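Local coordinates for protein tRNA (guanine(26)-N(2))-dimethyltransferase (Pyrococcus horikoshii, PDB 2EJT) that probably dimethylates the N2 atom of guanosine 26 in a number of tRNAs, with S-adenosylmethionine as donor of both methyl groups, at residues A[34-39]-A[59-64]; A[48-53]-A[73-78]; A[52-57]-A[135-140]; A[64-69]-A[112-117]. All blocks are in the same frame, centred on the assembly; numbering follows the deposited sequence.

Contact 1 (A[34-39]-A[59-64]). With SAM (S-adenosylmethionine), chain B.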
# COMPACT_ATOMS: atom_id res chain seq x y z
N LEU A 34 -0.11 -9.26 8.88
CA LEU A 34 0.56 -8.00 9.14
C LEU A 34 -0.07 -6.89 8.30
O LEU A 34 -0.37 -5.81 8.81
CB LEU A 34 2.05 -8.11 8.80
CG LEU A 34 2.83 -6.79 8.74
CD1 LEU A 34 2.81 -6.10 10.09
CD2 LEU A 34 4.26 -7.06 8.30
N ASN A 35 -0.27 -7.17 7.02
CA ASN A 35 -0.89 -6.20 6.12
C ASN A 35 -2.26 -5.84 6.68
O ASN A 35 -2.64 -4.67 6.69
CB ASN A 35 -1.03 -6.80 4.72
CG ASN A 35 -1.80 -5.89 3.76
OD1 ASN A 35 -3.00 -5.64 3.93
ND2 ASN A 35 -1.11 -5.40 2.73
N ARG A 36 -2.99 -6.84 7.15
CA ARG A 36 -4.32 -6.59 7.70
C ARG A 36 -4.25 -5.81 9.02
O ARG A 36 -5.13 -5.00 9.31
CB ARG A 36 -5.09 -7.90 7.87
CG ARG A 36 -5.48 -8.53 6.53
CD ARG A 36 -6.36 -9.77 6.71
NE ARG A 36 -5.62 -10.98 7.09
CZ ARG A 36 -4.99 -11.78 6.23
NH1 ARG A 36 -4.34 -12.86 6.67
NH2 ARG A 36 -5.01 -11.51 4.93
N ASP A 37 -3.19 -6.03 9.80
CA ASP A 37 -3.04 -5.30 11.06
C ASP A 37 -2.85 -3.80 10.78
O ASP A 37 -3.40 -2.96 11.50
CB ASP A 37 -1.82 -5.78 11.85
CG ASP A 37 -2.07 -7.09 12.59
OD1 ASP A 37 -3.19 -7.28 13.11
OD2 ASP A 37 -1.14 -7.91 12.66
N ILE A 38 -2.05 -3.48 9.76
CA ILE A 38 -1.78 -2.09 9.41
C ILE A 38 -3.06 -1.37 9.01
O ILE A 38 -3.27 -0.22 9.39
CB ILE A 38 -0.75 -1.98 8.24
CG1 ILE A 38 0.55 -2.70 8.61
CG2 ILE A 38 -0.45 -0.51 7.95
CD1 ILE A 38 1.22 -2.19 9.87
N VAL A 39 -3.91 -2.04 8.24
CA VAL A 39 -5.17 -1.42 7.82
C VAL A 39 -6.01 -1.15 9.07
O VAL A 39 -6.55 -0.05 9.24
CB VAL A 39 -5.99 -2.34 6.88
CG1 VAL A 39 -7.07 -1.52 6.18
CG2 VAL A 39 -5.09 -3.00 5.87
N GLY A 59 -13.04 -13.73 3.98
CA GLY A 59 -13.76 -12.65 4.63
C GLY A 59 -13.00 -12.08 5.82
O GLY A 59 -13.47 -11.15 6.47
N ILE A 60 -11.82 -12.63 6.10
CA ILE A 60 -11.01 -12.19 7.24
C ILE A 60 -10.77 -10.69 7.35
O ILE A 60 -10.84 -10.12 8.45
CB ILE A 60 -9.63 -12.91 7.27
CG1 ILE A 60 -8.84 -12.48 8.50
CG2 ILE A 60 -8.84 -12.59 6.01
CD1 ILE A 60 -9.51 -12.78 9.81
N ARG A 61 -10.49 -10.03 6.23
CA ARG A 61 -10.23 -8.60 6.26
C ARG A 61 -11.47 -7.83 6.73
O ARG A 61 -11.40 -7.07 7.70
CB ARG A 61 -9.78 -8.11 4.88
CG ARG A 61 -9.15 -6.72 4.85
CD ARG A 61 -8.62 -6.40 3.45
NE ARG A 61 -7.53 -7.28 3.06
CZ ARG A 61 -6.24 -6.96 3.15
NH1 ARG A 61 -5.32 -7.84 2.77
NH2 ARG A 61 -5.86 -5.77 3.59
N GLY A 62 -12.59 -8.03 6.05
CA GLY A 62 -13.82 -7.35 6.41
C GLY A 62 -14.30 -7.69 7.81
O GLY A 62 -14.82 -6.83 8.52
N ILE A 63 -14.13 -8.95 8.21
CA ILE A 63 -14.55 -9.37 9.54
C ILE A 63 -13.75 -8.60 10.59
O ILE A 63 -14.30 -8.14 11.59
CB ILE A 63 -14.34 -10.88 9.76
CG1 ILE A 63 -15.32 -11.66 8.88
CG2 ILE A 63 -14.56 -11.23 11.23
CD1 ILE A 63 -15.09 -13.16 8.87
N ARG A 64 -12.45 -8.45 10.36
CA ARG A 64 -11.61 -7.72 11.30
C ARG A 64 -11.95 -6.22 11.26
O ARG A 64 -11.86 -5.53 12.26
CB ARG A 64 -10.13 -7.95 10.99
CG ARG A 64 -9.66 -9.38 11.27
CD ARG A 64 -8.14 -9.47 11.25
NE ARG A 64 -7.54 -8.59 12.25
CZ ARG A 64 -6.24 -8.30 12.30
NH1 ARG A 64 -5.39 -8.81 11.42
NH2 ARG A 64 -5.79 -7.46 13.23
N SAM B . -8.59 -9.89 0.92
CA SAM B . -7.81 -10.89 1.41
C SAM B . -7.26 -11.23 2.68
O SAM B . -7.35 -12.52 2.84
OXT SAM B . -6.78 -10.35 3.44
CB SAM B . -7.61 -11.70 0.09
CG SAM B . -7.78 -12.00 -1.38
SD SAM B . -7.32 -13.18 -2.55
CE SAM B . -5.54 -13.27 -2.57
C5' SAM B . -8.06 -12.55 -3.95
C4' SAM B . -9.27 -13.44 -4.43
O4' SAM B . -9.91 -12.52 -5.32
C3' SAM B . -10.18 -14.65 -4.29
O3' SAM B . -10.97 -15.07 -3.12
C2' SAM B . -11.10 -14.57 -5.52
O2' SAM B . -11.92 -15.48 -6.00
C1' SAM B . -10.86 -13.20 -6.13
N9 SAM B . -11.41 -12.43 -7.41
C8 SAM B . -10.87 -12.52 -8.62
N7 SAM B . -11.52 -11.76 -9.46
C5 SAM B . -12.50 -11.16 -8.81
C6 SAM B . -13.50 -10.25 -9.19
N6 SAM B . -13.58 -9.83 -10.45
N1 SAM B . -14.40 -9.80 -8.24
C2 SAM B . -14.34 -10.22 -6.95
N3 SAM B . -13.37 -11.10 -6.56
C4 SAM B . -12.44 -11.59 -7.47
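At the carboxylate end of the S-adenosylmethionine pocket, helix 33-46 packs beside helix 60-68, and the two segments run at 31° to each other, their axes 10.4 Å apart. Arginines span the gap. NH2 of Arg-36 meets OXT of the cofactor at 2.6 Å, near the plane of its guanidinium, while NE and NH1 of Arg-61 add weak bonds to the same oxygen. The two guanidinium planes stand almost perpendicular, 86° apart, and CG of Arg-36 sits 3.7 Å above the centre of the Arg-61 group. Over one face of the Arg-36 guanidinium, toward its rim, lies CG2 of Ile-60. Asn-35, with CG anti to the backbone N (chi1 174°), brings its OD1 into the guanidinium plane of Arg-61, where NH2 donates a bond of 2.9 Å. Farther along the helices, OD1 of Asp-37 forms a salt bridge of 2.6 Å with NH2 of Arg-64, met nearly head-on. Glu-8 bridges both Arg-36 and Arg-64, and Asp-136 and Asp-138 take up Arg-61. Two cationic groups converging on one carboxylate oxygen, each steadied by acidic partners, probably offset the negative charge of the methionine end in this buried place.

Contact 2 (A[48-53]-A[73-78]). With SAM (S-adenosylmethionine), chain B.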
# COMPACT_ATOMS: atom_id res chain seq x y z
N PRO A 48 -13.30 5.57 9.09
CA PRO A 48 -14.26 5.54 7.97
C PRO A 48 -15.53 4.78 8.39
O PRO A 48 -15.46 3.75 9.05
CB PRO A 48 -13.48 4.82 6.87
CG PRO A 48 -12.59 3.88 7.65
CD PRO A 48 -12.10 4.77 8.78
N LYS A 49 -16.70 5.29 8.01
CA LYS A 49 -17.97 4.66 8.38
C LYS A 49 -18.40 3.49 7.48
O LYS A 49 -18.71 2.41 7.97
CB LYS A 49 -19.09 5.71 8.42
CG LYS A 49 -20.45 5.15 8.81
CD LYS A 49 -21.48 6.26 9.01
CE LYS A 49 -21.72 7.05 7.73
NZ LYS A 49 -22.65 8.19 7.96
N ILE A 50 -18.42 3.73 6.17
CA ILE A 50 -18.81 2.70 5.21
C ILE A 50 -17.55 2.21 4.50
O ILE A 50 -16.89 2.96 3.79
CB ILE A 50 -19.81 3.28 4.19
CG1 ILE A 50 -20.97 3.97 4.94
CG2 ILE A 50 -20.35 2.17 3.31
CD1 ILE A 50 -21.89 4.78 4.04
N VAL A 51 -17.24 0.93 4.69
CA VAL A 51 -16.04 0.36 4.09
C VAL A 51 -16.29 -0.89 3.26
O VAL A 51 -17.24 -1.65 3.50
CB VAL A 51 -15.00 0.02 5.18
CG1 VAL A 51 -14.75 1.24 6.06
CG2 VAL A 51 -15.49 -1.16 6.02
N LEU A 52 -15.42 -1.10 2.28
CA LEU A 52 -15.51 -2.23 1.37
C LEU A 52 -14.24 -3.07 1.29
O LEU A 52 -13.13 -2.54 1.12
CB LEU A 52 -15.87 -1.77 -0.05
CG LEU A 52 -15.68 -2.84 -1.14
CD1 LEU A 52 -16.61 -4.04 -0.87
CD2 LEU A 52 -15.98 -2.23 -2.51
N ASP A 53 -14.42 -4.38 1.40
CA ASP A 53 -13.35 -5.35 1.28
C ASP A 53 -13.71 -6.02 -0.06
O ASP A 53 -14.38 -7.06 -0.10
CB ASP A 53 -13.42 -6.32 2.47
CG ASP A 53 -12.46 -7.49 2.36
OD1 ASP A 53 -11.55 -7.45 1.50
OD2 ASP A 53 -12.61 -8.44 3.15
N GLU A 73 -20.62 0.12 8.69
CA GLU A 73 -21.19 -0.72 7.65
C GLU A 73 -20.04 -1.35 6.87
O GLU A 73 -19.24 -0.64 6.25
CB GLU A 73 -22.07 0.13 6.72
CG GLU A 73 -22.91 -0.68 5.74
CD GLU A 73 -23.77 0.19 4.85
OE1 GLU A 73 -24.65 0.91 5.38
OE2 GLU A 73 -23.57 0.15 3.63
N VAL A 74 -19.95 -2.67 6.92
CA VAL A 74 -18.87 -3.39 6.27
C VAL A 74 -19.35 -4.31 5.16
O VAL A 74 -20.20 -5.18 5.37
CB VAL A 74 -18.07 -4.22 7.31
CG1 VAL A 74 -16.86 -4.89 6.65
CG2 VAL A 74 -17.64 -3.33 8.47
N TRP A 75 -18.79 -4.12 3.97
CA TRP A 75 -19.13 -4.93 2.81
C TRP A 75 -18.04 -5.95 2.49
O TRP A 75 -16.86 -5.61 2.41
CB TRP A 75 -19.36 -4.04 1.59
CG TRP A 75 -20.60 -3.20 1.66
CD1 TRP A 75 -20.91 -2.24 2.58
CD2 TRP A 75 -21.70 -3.23 0.74
NE1 TRP A 75 -22.13 -1.67 2.30
CE2 TRP A 75 -22.64 -2.25 1.17
CE3 TRP A 75 -21.99 -3.98 -0.42
CZ2 TRP A 75 -23.84 -2.01 0.49
CZ3 TRP A 75 -23.19 -3.74 -1.09
CH2 TRP A 75 -24.10 -2.76 -0.63
N LEU A 76 -18.43 -7.21 2.32
CA LEU A 76 -17.48 -8.25 1.96
C LEU A 76 -17.92 -8.74 0.60
O LEU A 76 -19.11 -8.97 0.38
CB LEU A 76 -17.52 -9.40 2.96
CG LEU A 76 -16.92 -9.10 4.34
CD1 LEU A 76 -17.82 -8.13 5.09
CD2 LEU A 76 -16.76 -10.40 5.11
N ASN A 77 -16.97 -8.90 -0.32
CA ASN A 77 -17.29 -9.34 -1.67
C ASN A 77 -16.26 -10.27 -2.31
O ASN A 77 -15.05 -10.12 -2.13
CB ASN A 77 -17.47 -8.12 -2.57
CG ASN A 77 -17.70 -8.50 -4.02
OD1 ASN A 77 -18.81 -8.86 -4.41
ND2 ASN A 77 -16.65 -8.43 -4.83
N ASP A 78 -16.77 -11.23 -3.08
CA ASP A 78 -15.92 -12.17 -3.80
C ASP A 78 -16.72 -12.79 -4.93
O ASP A 78 -17.91 -13.08 -4.79
CB ASP A 78 -15.37 -13.27 -2.89
CG ASP A 78 -14.10 -13.88 -3.45
OD1 ASP A 78 -13.01 -13.53 -2.95
OD2 ASP A 78 -14.18 -14.70 -4.39
N SAM B . -8.59 -9.89 0.92
CA SAM B . -7.81 -10.89 1.41
C SAM B . -7.26 -11.23 2.68
O SAM B . -7.35 -12.52 2.84
OXT SAM B . -6.78 -10.35 3.44
CB SAM B . -7.61 -11.70 0.09
CG SAM B . -7.78 -12.00 -1.38
SD SAM B . -7.32 -13.18 -2.55
CE SAM B . -5.54 -13.27 -2.57
C5' SAM B . -8.06 -12.55 -3.95
C4' SAM B . -9.27 -13.44 -4.43
O4' SAM B . -9.91 -12.52 -5.32
C3' SAM B . -10.18 -14.65 -4.29
O3' SAM B . -10.97 -15.07 -3.12
C2' SAM B . -11.10 -14.57 -5.52
O2' SAM B . -11.92 -15.48 -6.00
C1' SAM B . -10.86 -13.20 -6.13
N9 SAM B . -11.41 -12.43 -7.41
C8 SAM B . -10.87 -12.52 -8.62
N7 SAM B . -11.52 -11.76 -9.46
C5 SAM B . -12.50 -11.16 -8.81
C6 SAM B . -13.50 -10.25 -9.19
N6 SAM B . -13.58 -9.83 -10.45
N1 SAM B . -14.40 -9.80 -8.24
C2 SAM B . -14.34 -10.22 -6.95
N3 SAM B . -13.37 -11.10 -6.56
C4 SAM B . -12.44 -11.59 -7.47
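Strands 50-53 and 73-78 run parallel, 4.8 Å apart and at 16°, with Ile-50, Val-51, Leu-52 and Asp-53 paired in turn with Glu-73, Val-74, Trp-75 and Leu-76. Five backbone hydrogen bonds alternate between them, from Glu-73 N to Lys-49 O at 3.1 Å up to Asn-77 N to Asp-53 O. On one face, Ile-50 and Glu-73 lie side by side. Glu-73 reaches out with CG anti to the backbone N (chi1 -170°), and its OE2 takes the indole NE1 of Trp-75 at 2.7 Å. That bond is straight, 170° at the hydrogen, lies in the ring plane and uses the anti lone pair; Tyr-131 also binds OE2. CD1 of Leu-52 packs obliquely on CB of Trp-75 at 3.7 Å. On the other face, the CG2 methyls of Val-51 and Val-74 meet at 3.9 Å, while the carboxylate of Asp-53 turns to the backbone N of Gly-62. Helix 60-68 connects the two strands in a beta-alpha-beta unit. Beyond the pairing, Asp-78 takes the ribose hydroxyls of S-adenosylmethionine one to each oxygen, O3' to OD1 at 2.6 Å and O2' to OD2 at 2.9 Å. Such a two-pronged grip by an acidic residue at a strand end is well known in class I methyltransferases and fixes the rotation of the carboxylate against the ribose.

Contact 3 (A[52-57]-A[135-140]). With SAM (S-adenosylmethionine), chain B.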
# COMPACT_ATOMS: atom_id res chain seq x y z
N LEU A 52 -15.42 -1.10 2.28
CA LEU A 52 -15.51 -2.23 1.37
C LEU A 52 -14.24 -3.07 1.29
O LEU A 52 -13.13 -2.54 1.12
CB LEU A 52 -15.87 -1.77 -0.05
CG LEU A 52 -15.68 -2.84 -1.14
CD1 LEU A 52 -16.61 -4.04 -0.87
CD2 LEU A 52 -15.98 -2.23 -2.51
N ASP A 53 -14.42 -4.38 1.40
CA ASP A 53 -13.35 -5.35 1.28
C ASP A 53 -13.71 -6.02 -0.06
O ASP A 53 -14.38 -7.06 -0.10
CB ASP A 53 -13.42 -6.32 2.47
CG ASP A 53 -12.46 -7.49 2.36
OD1 ASP A 53 -11.55 -7.45 1.50
OD2 ASP A 53 -12.61 -8.44 3.15
N ALA A 54 -13.29 -5.38 -1.15
CA ALA A 54 -13.57 -5.79 -2.53
C ALA A 54 -13.35 -7.26 -2.93
O ALA A 54 -14.15 -7.81 -3.69
CB ALA A 54 -12.81 -4.88 -3.50
N LEU A 55 -12.26 -7.86 -2.46
CA LEU A 55 -11.95 -9.26 -2.75
C LEU A 55 -11.56 -9.89 -1.41
O LEU A 55 -10.39 -9.92 -1.05
CB LEU A 55 -10.78 -9.35 -3.74
CG LEU A 55 -10.92 -8.54 -5.03
CD1 LEU A 55 -10.23 -7.21 -4.85
CD2 LEU A 55 -10.30 -9.28 -6.20
N SER A 56 -12.55 -10.39 -0.67
CA SER A 56 -12.31 -10.93 0.66
C SER A 56 -11.97 -12.40 0.88
O SER A 56 -11.53 -12.76 1.98
CB SER A 56 -13.48 -10.55 1.58
OG SER A 56 -14.72 -10.70 0.93
N ALA A 57 -12.16 -13.24 -0.13
CA ALA A 57 -11.86 -14.67 -0.01
C ALA A 57 -12.57 -15.30 1.20
O ALA A 57 -13.74 -15.65 1.12
CB ALA A 57 -10.35 -14.88 0.10
N ILE A 135 -12.15 1.89 0.67
CA ILE A 135 -12.15 0.69 -0.13
C ILE A 135 -10.78 0.05 -0.05
O ILE A 135 -9.76 0.74 -0.17
CB ILE A 135 -12.46 0.98 -1.62
CG1 ILE A 135 -13.89 1.51 -1.78
CG2 ILE A 135 -12.27 -0.30 -2.45
CD1 ILE A 135 -14.28 1.84 -3.22
N ASP A 136 -10.75 -1.25 0.19
CA ASP A 136 -9.49 -1.97 0.26
C ASP A 136 -9.42 -2.95 -0.90
O ASP A 136 -10.23 -3.88 -0.99
CB ASP A 136 -9.35 -2.70 1.61
CG ASP A 136 -7.93 -3.18 1.88
OD1 ASP A 136 -7.57 -3.36 3.06
OD2 ASP A 136 -7.17 -3.38 0.91
N LEU A 137 -8.48 -2.73 -1.80
CA LEU A 137 -8.29 -3.59 -2.95
C LEU A 137 -7.09 -4.49 -2.69
O LEU A 137 -5.94 -4.05 -2.82
CB LEU A 137 -8.03 -2.77 -4.21
CG LEU A 137 -9.12 -1.78 -4.63
CD1 LEU A 137 -8.69 -1.08 -5.92
CD2 LEU A 137 -10.44 -2.51 -4.82
N ASP A 138 -7.35 -5.74 -2.34
CA ASP A 138 -6.28 -6.70 -2.07
C ASP A 138 -6.40 -7.91 -3.00
O ASP A 138 -6.87 -8.97 -2.59
CB ASP A 138 -6.34 -7.16 -0.62
CG ASP A 138 -5.24 -8.13 -0.27
OD1 ASP A 138 -5.54 -9.24 0.24
OD2 ASP A 138 -4.06 -7.79 -0.51
N PRO A 139 -5.96 -7.76 -4.26
CA PRO A 139 -6.04 -8.86 -5.22
C PRO A 139 -4.83 -9.79 -5.21
O PRO A 139 -3.83 -9.55 -4.53
CB PRO A 139 -6.17 -8.13 -6.54
CG PRO A 139 -5.20 -7.01 -6.35
CD PRO A 139 -5.50 -6.53 -4.92
N PHE A 140 -4.95 -10.87 -5.98
CA PHE A 140 -3.85 -11.81 -6.12
C PHE A 140 -3.12 -11.33 -7.37
O PHE A 140 -3.47 -11.71 -8.48
CB PHE A 140 -4.38 -13.24 -6.31
CG PHE A 140 -3.31 -14.29 -6.27
CD1 PHE A 140 -2.70 -14.73 -7.44
CD2 PHE A 140 -2.87 -14.80 -5.05
CE1 PHE A 140 -1.68 -15.67 -7.40
CE2 PHE A 140 -1.84 -15.74 -5.00
CZ PHE A 140 -1.25 -16.18 -6.17
N SAM B . -8.59 -9.89 0.92
CA SAM B . -7.81 -10.89 1.41
C SAM B . -7.26 -11.23 2.68
O SAM B . -7.35 -12.52 2.84
OXT SAM B . -6.78 -10.35 3.44
CB SAM B . -7.61 -11.70 0.09
CG SAM B . -7.78 -12.00 -1.38
SD SAM B . -7.32 -13.18 -2.55
CE SAM B . -5.54 -13.27 -2.57
C5' SAM B . -8.06 -12.55 -3.95
C4' SAM B . -9.27 -13.44 -4.43
O4' SAM B . -9.91 -12.52 -5.32
C3' SAM B . -10.18 -14.65 -4.29
O3' SAM B . -10.97 -15.07 -3.12
C2' SAM B . -11.10 -14.57 -5.52
O2' SAM B . -11.92 -15.48 -6.00
C1' SAM B . -10.86 -13.20 -6.13
N9 SAM B . -11.41 -12.43 -7.41
C8 SAM B . -10.87 -12.52 -8.62
N7 SAM B . -11.52 -11.76 -9.46
C5 SAM B . -12.50 -11.16 -8.81
C6 SAM B . -13.50 -10.25 -9.19
N6 SAM B . -13.58 -9.83 -10.45
N1 SAM B . -14.40 -9.80 -8.24
C2 SAM B . -14.34 -10.22 -6.95
N3 SAM B . -13.37 -11.10 -6.56
C4 SAM B . -12.44 -11.59 -7.47
O HOH W 1 -9.76 -6.73 -1.09
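Leu-52 opens the pairing of strand 50-53 with strand 132-137: its carbonyl O accepts the backbone N of Asp-136 at 2.9 Å, and its CD2 lies alongside CG2 of Ile-135, the two side chains pointing the same way. Asp-53 pairs in parallel with Asp-136, and its OD2 is held by the backbone N of Gly-62. A water lies 3.2 Å from OD1 of Asp-53 and 2.9 Å from O of Asp-136, placed to donate to either of them. Beyond this pair the strands part. Ala-54 N makes a weak bond to Asp-136 O, and its CB touches CD2 of Leu-137 at 3.6 Å. In the widening gap the same water accepts from the backbone N of Leu-55 and that of Asp-138, carrying the pairing past the last direct bond. Leu-55 faces the cofactor. Its carbonyl O takes the amino N of S-adenosylmethionine at 2.7 Å, while its side chain, CG anti to the carbonyl carbon (chi1 -52°), lays CD2 3.4 Å from both O4' and C4 and also reaches CB of Pro-139. An alanine at this position is likely to leave the ribose and the adenine without that apolar support and to open a gap beside Pro-139. Farther on, CB of Ala-57 approaches the ribose O3' at 3.3 Å. Opposite Leu-55, OD1 of Asp-138, salt-bridged to Arg-61, lies close to the methionine CA, and the edge of the Phe-140 ring faces the donor methyl CE. Adjacent parallel strands whose C-terminal loops embrace the cofactor are the hallmark of the Rossmann-like class I methyltransferase fold.

Contact 4 (A[64-69]-A[112-117])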
# COMPACT_ATOMS: atom_id res chain seq x y z
N ARG A 64 -12.45 -8.45 10.36
CA ARG A 64 -11.61 -7.72 11.30
C ARG A 64 -11.95 -6.22 11.26
O ARG A 64 -11.86 -5.53 12.26
CB ARG A 64 -10.13 -7.95 10.99
CG ARG A 64 -9.66 -9.38 11.27
CD ARG A 64 -8.14 -9.47 11.25
NE ARG A 64 -7.54 -8.59 12.25
CZ ARG A 64 -6.24 -8.30 12.30
NH1 ARG A 64 -5.39 -8.81 11.42
NH2 ARG A 64 -5.79 -7.46 13.23
N PHE A 65 -12.35 -5.72 10.09
CA PHE A 65 -12.73 -4.31 9.99
C PHE A 65 -13.91 -4.09 10.94
O PHE A 65 -13.94 -3.11 11.69
CB PHE A 65 -13.19 -3.97 8.56
CG PHE A 65 -12.06 -3.76 7.58
CD1 PHE A 65 -12.33 -3.63 6.22
CD2 PHE A 65 -10.74 -3.69 8.01
CE1 PHE A 65 -11.29 -3.43 5.30
CE2 PHE A 65 -9.70 -3.50 7.10
CZ PHE A 65 -9.98 -3.37 5.74
N ALA A 66 -14.87 -5.00 10.89
CA ALA A 66 -16.07 -4.93 11.72
C ALA A 66 -15.78 -5.13 13.21
O ALA A 66 -16.34 -4.43 14.04
CB ALA A 66 -17.09 -5.97 11.24
N LEU A 67 -14.90 -6.07 13.53
CA LEU A 67 -14.54 -6.35 14.93
C LEU A 67 -13.53 -5.42 15.58
O LEU A 67 -13.62 -5.12 16.77
CB LEU A 67 -14.00 -7.78 15.05
CG LEU A 67 -14.96 -8.94 14.85
CD1 LEU A 67 -14.18 -10.25 14.85
CD2 LEU A 67 -16.02 -8.93 15.95
N GLU A 68 -12.56 -4.94 14.80
CA GLU A 68 -11.50 -4.12 15.36
C GLU A 68 -11.44 -2.63 15.02
O GLU A 68 -10.52 -1.95 15.46
CB GLU A 68 -10.16 -4.77 15.01
CG GLU A 68 -10.12 -6.25 15.43
CD GLU A 68 -8.84 -6.95 15.01
OE1 GLU A 68 -7.75 -6.37 15.21
OE2 GLU A 68 -8.93 -8.09 14.49
N THR A 69 -12.41 -2.13 14.26
CA THR A 69 -12.39 -0.72 13.88
C THR A 69 -13.75 -0.05 14.05
O THR A 69 -14.76 -0.73 14.24
CB THR A 69 -11.91 -0.54 12.42
OG1 THR A 69 -13.01 -0.77 11.52
CG2 THR A 69 -10.79 -1.51 12.10
N LYS A 112 -23.08 -3.58 13.99
CA LYS A 112 -22.36 -3.30 12.76
C LYS A 112 -23.21 -3.90 11.66
O LYS A 112 -23.76 -4.99 11.82
CB LYS A 112 -20.98 -3.99 12.77
CG LYS A 112 -19.79 -3.07 13.04
CD LYS A 112 -19.77 -2.58 14.47
CE LYS A 112 -18.71 -1.50 14.66
NZ LYS A 112 -17.35 -1.95 14.27
N THR A 113 -23.37 -3.19 10.54
CA THR A 113 -24.13 -3.75 9.44
C THR A 113 -23.12 -4.42 8.53
O THR A 113 -22.16 -3.80 8.08
CB THR A 113 -24.89 -2.66 8.64
OG1 THR A 113 -25.92 -2.11 9.47
CG2 THR A 113 -25.53 -3.26 7.39
N ILE A 114 -23.33 -5.70 8.27
CA ILE A 114 -22.41 -6.47 7.44
C ILE A 114 -23.12 -6.94 6.18
O ILE A 114 -24.17 -7.56 6.25
CB ILE A 114 -21.86 -7.67 8.23
CG1 ILE A 114 -21.07 -7.15 9.44
CG2 ILE A 114 -21.01 -8.55 7.32
CD1 ILE A 114 -20.74 -8.20 10.48
N VAL A 115 -22.53 -6.61 5.04
CA VAL A 115 -23.10 -6.99 3.76
C VAL A 115 -22.14 -7.92 3.04
O VAL A 115 -21.00 -7.57 2.75
CB VAL A 115 -23.37 -5.74 2.89
CG1 VAL A 115 -24.13 -6.13 1.64
CG2 VAL A 115 -24.17 -4.71 3.70
N ILE A 116 -22.62 -9.13 2.77
CA ILE A 116 -21.82 -10.15 2.09
C ILE A 116 -22.35 -10.29 0.68
O ILE A 116 -23.53 -10.58 0.47
CB ILE A 116 -21.92 -11.47 2.84
CG1 ILE A 116 -21.68 -11.22 4.34
CG2 ILE A 116 -20.90 -12.46 2.30
CD1 ILE A 116 -21.87 -12.44 5.21
N ASN A 117 -21.48 -10.09 -0.30
CA ASN A 117 -21.89 -10.14 -1.69
C ASN A 117 -21.10 -11.15 -2.52
O ASN A 117 -19.91 -11.35 -2.33
CB ASN A 117 -21.74 -8.74 -2.30
CG ASN A 117 -22.52 -8.58 -3.58
OD1 ASN A 117 -23.76 -8.61 -3.58
ND2 ASN A 117 -21.81 -8.40 -4.69
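Lys-112 leans over the C-terminal end of helix 60-68, where strand 113-118 of the Rossmann-like sheet begins. Its chain is bent at chi2 and again at chi4 (-56°), which folds the ammonium group back over the helix end. There NZ donates to two backbone carbonyls, Ala-66 O at 2.7 Å and Thr-69 O at 2.9 Å. The second oxygen is met almost head-on, with a C=O...N angle of 168°; the first is approached more from the side, 139°. Ala-71 O offers a third, weak bond. A positive group set among carbonyls at the C-terminal end of a helix probably gains from the helix dipole. A methionine in place of Lys-112 would probably leave the carbonyls of Ala-66 and Thr-69 without this shared donor and the turn after the helix less firmly tied to the sheet. Next to the lysine contact, the methyl of Ala-66 points at the strand, where it meets CD1 of Ile-114 at 4.3 Å and lies near CG of Lys-112; Phe-95 and Val-74 also pack against this small methyl. The helix end is held from within as well. Arg-64 grips Glu-68 side-on one turn later, NE to OE2 at 2.7 Å and NH2 to OE1 at 3.0 Å, the first oxygen being met from above the carboxylate plane and the second on its syn side, though tilted out of the plane. Phe-65 turns its ring away from the strand, toward Val-39 and Leu-43 of helix 33-46, while its carbonyl O accepts the hydroxyl OG1 of Thr-69 at 2.5 Å.

In the fold
Helix 60-68 and the central parallel sheet tie the four contacts together. Contacts 2 and 3 share strand 50-53, which pairs with 73-78 along one edge and 132-137 along the other; both rest on backbone bonds, but contact 3 gives way to water and cofactor where its strands diverge. Contacts 1 and 4 use opposite ends of helix 60-68 and share Arg-64. Contacts 1 and 3 are wholly buried; contact 2 reaches solvent at its Lys-49 end and contact 4 at its partly exposed lysine. Contact 1 gathers charge around a carboxylate, whereas contact 4 relies mainly on one ammonium group gripping helix-end carbonyls, with a small apolar contact beside it. The first three touch S-adenosylmethionine; contact 4 does not.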